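Local coordinates for protein 2-oxo-1,2-dihydroquinoline 8-monooxygenase, oxygenase component (Pseudomonas putida, PDB 1Z02) that serves as the oxygenase component of a Rieske monooxygenase that hydroxylates 2-oxo-1,2-dihydroquinoline at the 8-position, using a [2Fe-2S] cluster and a mononuclear iron, at residues A166-R176 / V253-M262. Numbering follows the deposited sequence.
Sequences AHDLPFRFPER and VEDDDGPKGM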
ATOM      1  N   ALA A 166      28.646  -6.962  26.170  1.00 13.41           N
ATOM      2  CA  ALA A 166      28.257  -6.432  27.468  1.00 13.41           C
ATOM      3  C   ALA A 166      27.986  -4.927  27.423  1.00 14.51           C
ATOM      4  O   ALA A 166      27.101  -4.427  28.120  1.00 14.76           O
ATOM      5  CB  ALA A 166      29.349  -6.746  28.500  1.00 11.63           C
ATOM      6  N   HIS A 167      28.737  -4.203  26.595  1.00 13.87           N
ATOM      7  CA  HIS A 167      28.556  -2.756  26.492  1.00 15.64           C
ATOM      8  C   HIS A 167      27.179  -2.335  25.985  1.00 14.67           C
ATOM      9  O   HIS A 167      26.754  -1.197  26.207  1.00 14.66           O
ATOM     10  CB  HIS A 167      29.644  -2.137  25.609  1.00 16.12           C
ATOM     11  CG  HIS A 167      30.979  -2.034  26.278  1.00 19.55           C
ATOM     12  ND1 HIS A 167      32.007  -1.265  25.772  1.00 19.78           N
ATOM     13  CD2 HIS A 167      31.462  -2.609  27.407  1.00 22.33           C
ATOM     14  CE1 HIS A 167      33.063  -1.371  26.558  1.00 21.61           C
ATOM     15  NE2 HIS A 167      32.759  -2.181  27.557  1.00 23.64           N
ATOM     16  N   ASP A 168      26.485  -3.245  25.310  1.00 14.81           N
ATOM     17  CA  ASP A 168      25.144  -2.954  24.799  1.00 13.20           C
ATOM     18  C   ASP A 168      24.088  -3.825  25.481  1.00 15.53           C
ATOM     19  O   ASP A 168      23.028  -4.106  24.908  1.00 15.12           O
ATOM     20  CB  ASP A 168      25.088  -3.165  23.280  1.00 14.32           C
ATOM     21  CG  ASP A 168      25.754  -2.040  22.507  1.00 13.65           C
ATOM     22  OD1 ASP A 168      25.818  -2.122  21.260  1.00 16.90           O
ATOM     23  OD2 ASP A 168      26.213  -1.065  23.143  1.00 13.74           O
ATOM     24  N   LEU A 169      24.393  -4.259  26.702  1.00 13.78           N
ATOM     25  CA  LEU A 169      23.482  -5.088  27.486  1.00 14.84           C
ATOM     26  C   LEU A 169      23.248  -4.368  28.809  1.00 13.69           C
ATOM     27  O   LEU A 169      24.108  -3.616  29.267  1.00 13.85           O
ATOM     28  CB  LEU A 169      24.109  -6.464  27.715  1.00 14.94           C
ATOM     29  CG  LEU A 169      23.380  -7.677  27.120  1.00 18.15           C
ATOM     30  CD1 LEU A 169      22.805  -7.377  25.798  1.00 15.90           C
ATOM     31  CD2 LEU A 169      24.287  -8.854  27.066  1.00 16.78           C
ATOM     32  N   PRO A 170      22.081  -4.577  29.441  1.00 12.69           N
ATOM     33  CA  PRO A 170      21.789  -3.909  30.720  1.00 12.50           C
ATOM     34  C   PRO A 170      22.870  -4.087  31.791  1.00 13.80           C
ATOM     35  O   PRO A 170      23.714  -4.983  31.686  1.00 14.41           O
ATOM     36  CB  PRO A 170      20.460  -4.532  31.139  1.00 11.72           C
ATOM     37  CG  PRO A 170      19.797  -4.807  29.812  1.00  9.56           C
ATOM     38  CD  PRO A 170      20.934  -5.385  28.990  1.00 11.38           C
ATOM     39  N   PHE A 171      22.829  -3.226  32.809  1.00 14.25           N
ATOM     40  CA  PHE A 171      23.783  -3.268  33.921  1.00 16.74           C
ATOM     41  C   PHE A 171      23.687  -4.623  34.611  1.00 17.09           C
ATOM     42  O   PHE A 171      22.592  -5.146  34.787  1.00 16.53           O
ATOM     43  CB  PHE A 171      23.478  -2.162  34.939  1.00 17.38           C
ATOM     44  CG  PHE A 171      23.338  -0.796  34.331  1.00 18.58           C
ATOM     45  CD1 PHE A 171      22.078  -0.237  34.128  1.00 17.86           C
ATOM     46  CD2 PHE A 171      24.464  -0.075  33.938  1.00 18.44           C
ATOM     47  CE1 PHE A 171      21.937   1.017  33.541  1.00 16.87           C
ATOM     48  CE2 PHE A 171      24.334   1.184  33.347  1.00 16.69           C
ATOM     49  CZ  PHE A 171      23.067   1.729  33.150  1.00 18.54           C
ATOM     50  N   ARG A 172      24.831  -5.183  35.004  1.00 18.46           N
ATOM     51  CA  ARG A 172      24.863  -6.492  35.655  1.00 19.25           C
ATOM     52  C   ARG A 172      24.954  -6.411  37.171  1.00 20.46           C
ATOM     53  O   ARG A 172      25.572  -5.495  37.710  1.00 20.23           O
ATOM     54  CB  ARG A 172      26.048  -7.317  35.138  1.00 18.15           C
ATOM     55  CG  ARG A 172      26.076  -7.476  33.634  1.00 18.12           C
ATOM     56  CD  ARG A 172      27.292  -8.252  33.164  1.00 19.58           C
ATOM     57  NE  ARG A 172      27.280  -9.641  33.617  1.00 17.78           N
ATOM     58  CZ  ARG A 172      28.140 -10.568  33.202  1.00 20.63           C
ATOM     59  NH1 ARG A 172      28.057 -11.809  33.669  1.00 19.36           N
ATOM     60  NH2 ARG A 172      29.080 -10.257  32.315  1.00 18.87           N
ATOM     61  N   PHE A 173      24.328  -7.380  37.838  1.00 21.24           N
ATOM     62  CA  PHE A 173      24.337  -7.504  39.297  1.00 22.50           C
ATOM     63  C   PHE A 173      24.801  -8.929  39.596  1.00 24.41           C
ATOM     64  O   PHE A 173      24.571  -9.835  38.795  1.00 22.82           O
ATOM     65  CB  PHE A 173      22.940  -7.297  39.887  1.00 21.85           C
ATOM     66  CG  PHE A 173      22.393  -5.917  39.671  1.00 21.63           C
ATOM     67  CD1 PHE A 173      21.659  -5.613  38.525  1.00 22.35           C
ATOM     68  CD2 PHE A 173      22.632  -4.910  40.598  1.00 22.15           C
ATOM     69  CE1 PHE A 173      21.184  -4.325  38.307  1.00 20.89           C
ATOM     70  CE2 PHE A 173      22.159  -3.618  40.386  1.00 22.01           C
ATOM     71  CZ  PHE A 173      21.434  -3.327  39.240  1.00 22.72           C
ATOM     72  N   PRO A 174      25.430  -9.156  40.760  1.00 27.15           N
ATOM     73  CA  PRO A 174      25.746  -8.202  41.825  1.00 30.10           C
ATOM     74  C   PRO A 174      26.868  -7.207  41.521  1.00 32.36           C
ATOM     75  O   PRO A 174      27.121  -6.301  42.315  1.00 33.39           O
ATOM     76  CB  PRO A 174      26.090  -9.116  42.994  1.00 28.94           C
ATOM     77  CG  PRO A 174      26.796 -10.227  42.315  1.00 28.19           C
ATOM     78  CD  PRO A 174      25.918 -10.502  41.117  1.00 28.02           C
ATOM     79  N   GLU A 175      27.536  -7.367  40.382  1.00 35.52           N
ATOM     80  CA  GLU A 175      28.628  -6.468  40.014  1.00 38.29           C
ATOM     81  C   GLU A 175      28.339  -4.999  40.323  1.00 38.68           C
ATOM     82  O   GLU A 175      29.182  -4.285  40.856  1.00 39.21           O
ATOM     83  CB  GLU A 175      28.966  -6.626  38.527  1.00 41.93           C
ATOM     84  CG  GLU A 175      29.951  -5.586  38.017  1.00 46.19           C
ATOM     85  CD  GLU A 175      30.194  -5.686  36.528  1.00 49.46           C
ATOM     86  OE1 GLU A 175      30.884  -4.803  35.978  1.00 52.90           O
ATOM     87  OE2 GLU A 175      29.700  -6.647  35.904  1.00 52.00           O
ATOM     88  N   ARG A 176      27.129  -4.558  40.025  1.00 38.59           N
ATOM     89  CA  ARG A 176      26.780  -3.167  40.245  1.00 39.96           C
ATOM     90  C   ARG A 176      25.809  -2.950  41.416  1.00 37.89           C
ATOM     91  O   ARG A 176      25.157  -1.900  41.524  1.00 36.79           O
ATOM     92  CB  ARG A 176      26.160  -2.598  38.973  1.00 45.79           C
ATOM     93  CG  ARG A 176      26.948  -2.807  37.713  1.00 53.14           C
ATOM     94  CD  ARG A 176      26.905  -1.577  36.878  1.00 60.21           C
ATOM     95  NE  ARG A 176      27.961  -1.666  35.860  1.00 65.07           N
ATOM     96  CZ  ARG A 176      28.472  -0.623  35.236  1.00 66.67           C
ATOM     97  NH1 ARG A 176      29.323  -0.809  34.258  1.00 67.30           N
ATOM     98  NH2 ARG A 176      28.182   0.611  35.623  1.00 66.26           N
ATOM     99  N   VAL A 253      24.261   6.735  33.533  1.00 23.52           N
ATOM    100  CA  VAL A 253      25.570   6.098  33.521  1.00 28.45           C
ATOM    101  C   VAL A 253      26.210   6.374  32.171  1.00 31.77           C
ATOM    102  O   VAL A 253      25.623   6.104  31.126  1.00 31.03           O
ATOM    103  CB  VAL A 253      25.468   4.583  33.751  1.00 27.91           C
ATOM    104  CG1 VAL A 253      26.867   3.983  33.846  1.00 28.06           C
ATOM    105  CG2 VAL A 253      24.690   4.315  35.015  1.00 29.17           C
ATOM    106  N   GLU A 254      27.414   6.927  32.205  1.00 36.42           N
ATOM    107  CA  GLU A 254      28.126   7.308  30.992  1.00 42.51           C
ATOM    108  C   GLU A 254      29.579   6.865  30.881  1.00 46.82           C
ATOM    109  O   GLU A 254      30.320   7.436  30.069  1.00 48.67           O
ATOM    110  CB  GLU A 254      28.115   8.826  30.861  1.00 42.65           C
ATOM    111  CG  GLU A 254      27.075   9.369  29.969  1.00 43.74           C
ATOM    112  CD  GLU A 254      26.906  10.846  30.146  1.00 44.03           C
ATOM    113  OE1 GLU A 254      27.582  11.664  29.529  1.00 47.23           O
ATOM    114  OE2 GLU A 254      26.073  11.221  30.946  1.00 46.75           O
ATOM    115  N   ASP A 255      29.995   5.884  31.682  1.00 52.09           N
ATOM    116  CA  ASP A 255      31.376   5.418  31.651  1.00 58.06           C
ATOM    117  C   ASP A 255      31.719   4.691  30.383  1.00 60.65           C
ATOM    118  O   ASP A 255      30.889   4.064  29.716  1.00 62.76           O
ATOM    119  CB  ASP A 255      31.706   4.471  32.791  1.00 62.46           C
ATOM    120  CG  ASP A 255      31.384   5.035  34.134  1.00 64.25           C
ATOM    121  OD1 ASP A 255      31.368   4.221  35.060  1.00 67.54           O
ATOM    122  OD2 ASP A 255      31.159   6.255  34.286  1.00 66.66           O
ATOM    123  N   ASP A 256      33.012   4.687  30.135  1.00 62.65           N
ATOM    124  CA  ASP A 256      33.551   4.088  28.928  1.00 64.43           C
ATOM    125  C   ASP A 256      33.325   2.599  28.853  1.00 63.34           C
ATOM    126  O   ASP A 256      32.751   2.054  27.917  1.00 65.80           O
ATOM    127  CB  ASP A 256      35.044   4.195  28.910  1.00 70.53           C
ATOM    128  CG  ASP A 256      35.539   5.516  28.568  1.00 71.41           C
ATOM    129  OD1 ASP A 256      35.036   6.090  27.621  1.00 74.83           O
ATOM    130  OD2 ASP A 256      36.491   5.967  29.214  1.00 75.23           O
ATOM    131  N   ASP A 257      33.896   1.939  29.848  1.00 60.24           N
ATOM    132  CA  ASP A 257      33.851   0.495  29.974  1.00 56.77           C
ATOM    133  C   ASP A 257      32.562   0.084  30.655  1.00 52.71           C
ATOM    134  O   ASP A 257      32.493  -0.064  31.882  1.00 52.88           O
ATOM    135  CB  ASP A 257      35.049   0.028  30.784  1.00 61.95           C
ATOM    136  CG  ASP A 257      35.304  -1.417  30.615  1.00 63.62           C
ATOM    137  OD1 ASP A 257      34.419  -2.201  30.996  1.00 66.58           O
ATOM    138  OD2 ASP A 257      36.374  -1.761  30.082  1.00 67.28           O
ATOM    139  N   GLY A 258      31.523  -0.041  29.847  1.00 46.79           N
ATOM    140  CA  GLY A 258      30.239  -0.425  30.380  1.00 39.71           C
ATOM    141  C   GLY A 258      29.095   0.092  29.546  1.00 34.50           C
ATOM    142  O   GLY A 258      29.302   0.839  28.590  1.00 32.54           O
ATOM    143  N   PRO A 259      27.861  -0.299  29.887  1.00 30.73           N
ATOM    144  CA  PRO A 259      26.696   0.160  29.126  1.00 27.46           C
ATOM    145  C   PRO A 259      26.368   1.638  29.356  1.00 25.35           C
ATOM    146  O   PRO A 259      26.662   2.191  30.414  1.00 26.38           O
ATOM    147  CB  PRO A 259      25.578  -0.775  29.594  1.00 26.82           C
ATOM    148  CG  PRO A 259      26.040  -1.274  30.919  1.00 27.96           C
ATOM    149  CD  PRO A 259      27.513  -1.380  30.828  1.00 29.13           C
ATOM    150  N   LYS A 260      25.780   2.277  28.345  1.00 21.46           N
ATOM    151  CA  LYS A 260      25.382   3.680  28.441  1.00 19.45           C
ATOM    152  C   LYS A 260      23.873   3.707  28.606  1.00 18.13           C
ATOM    153  O   LYS A 260      23.140   3.272  27.709  1.00 15.30           O
ATOM    154  CB  LYS A 260      25.716   4.436  27.161  1.00 20.60           C
ATOM    155  CG  LYS A 260      27.088   4.162  26.591  1.00 23.76           C
ATOM    156  CD  LYS A 260      28.209   4.709  27.440  1.00 23.87           C
ATOM    157  CE  LYS A 260      29.487   4.343  26.738  1.00 26.72           C
ATOM    158  NZ  LYS A 260      30.694   4.575  27.482  1.00 28.99           N
ATOM    159  N   GLY A 261      23.408   4.228  29.733  1.00 17.45           N
ATOM    160  CA  GLY A 261      21.980   4.283  29.949  1.00 17.67           C
ATOM    161  C   GLY A 261      21.581   4.980  31.232  1.00 17.82           C
ATOM    162  O   GLY A 261      22.312   5.820  31.750  1.00 17.26           O
ATOM    163  N   MET A 262      20.413   4.621  31.751  1.00 18.22           N
ATOM    164  CA  MET A 262      19.904   5.230  32.971  1.00 18.35           C
ATOM    165  C   MET A 262      19.211   4.199  33.848  1.00 20.25           C
ATOM    166  O   MET A 262      18.571   3.267  33.352  1.00 19.70           O
ATOM    167  CB  MET A 262      18.911   6.345  32.631  1.00 18.84           C
ATOM    168  CG  MET A 262      17.706   5.859  31.844  1.00 20.31           C
ATOM    169  SD  MET A 262      16.634   7.176  31.266  1.00 19.60           S
ATOM    170  CE  MET A 262      15.143   6.844  32.130  1.00 22.81           C
TER
HETATM  171  O   HOH W   1      24.660   0.597  26.152  1.00 14.31           O
HETATM  172  O   HOH W   2      28.862   1.243  25.425  1.00 24.22           O
HETATM  173  O   HOH W   3      30.425   1.355  33.445  1.00 41.43           O
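The connection between antiparallel strands 250-253 and 261-264, at the border of the catalytic-domain sheet, is packed against His167, Phe171 and Arg176 of the long loop that leads into strand 196-206. Pro259 sits at the middle of the contact. Its CA lies 3.2 Å from His167 O in a CA-H...O contact with an angle of 147° at the hydrogen, while CB approaches Leu169 O and CG meets Phe171 CD2 at 3.6 Å. The Phe171 ring reaches on to Val253, CE2 touching CG2 at 3.6 Å, and turns its edge to the Gly261 and Met262 backbone. Val297 of strand 293-297 and Phe180 enlarge this apolar cluster.

His167 turns one ring face to the Gly258 amide, whose N lies 3.4 Å from His167 NE2, above the plane and toward the rim. With CG anti to the carbonyl carbon (chi1 -75°), the imidazole extends past Pro259 to the 256-258 backbone. An alanine here would remove the imidazole and is likely to uncover the Gly258 amide and leave the backbone at 256-258 less supported.

The side chains of Arg176 and Pro259 meet from opposite directions, Arg176 NH1 lying 3.9 Å from Pro259 CD, and Phe171 CD2 sits over one guanidinium face, offset toward the rim. A water in the guanidinium plane bridges Arg176 NH1, from which it accepts at 2.6 Å, and Asp257 O. Another water links His167 O to Lys260 N, accepting from the latter at 3.0 Å.

No clear direct hydrogen bond joins the two segments; proline and aromatic packing holds the centre, and water carries the polar links around it. The carboxylates of Asp255 and Asp257 lie near Arg176 without direct contact, so any electrostatic attraction is probably modest and partly screened by solvent.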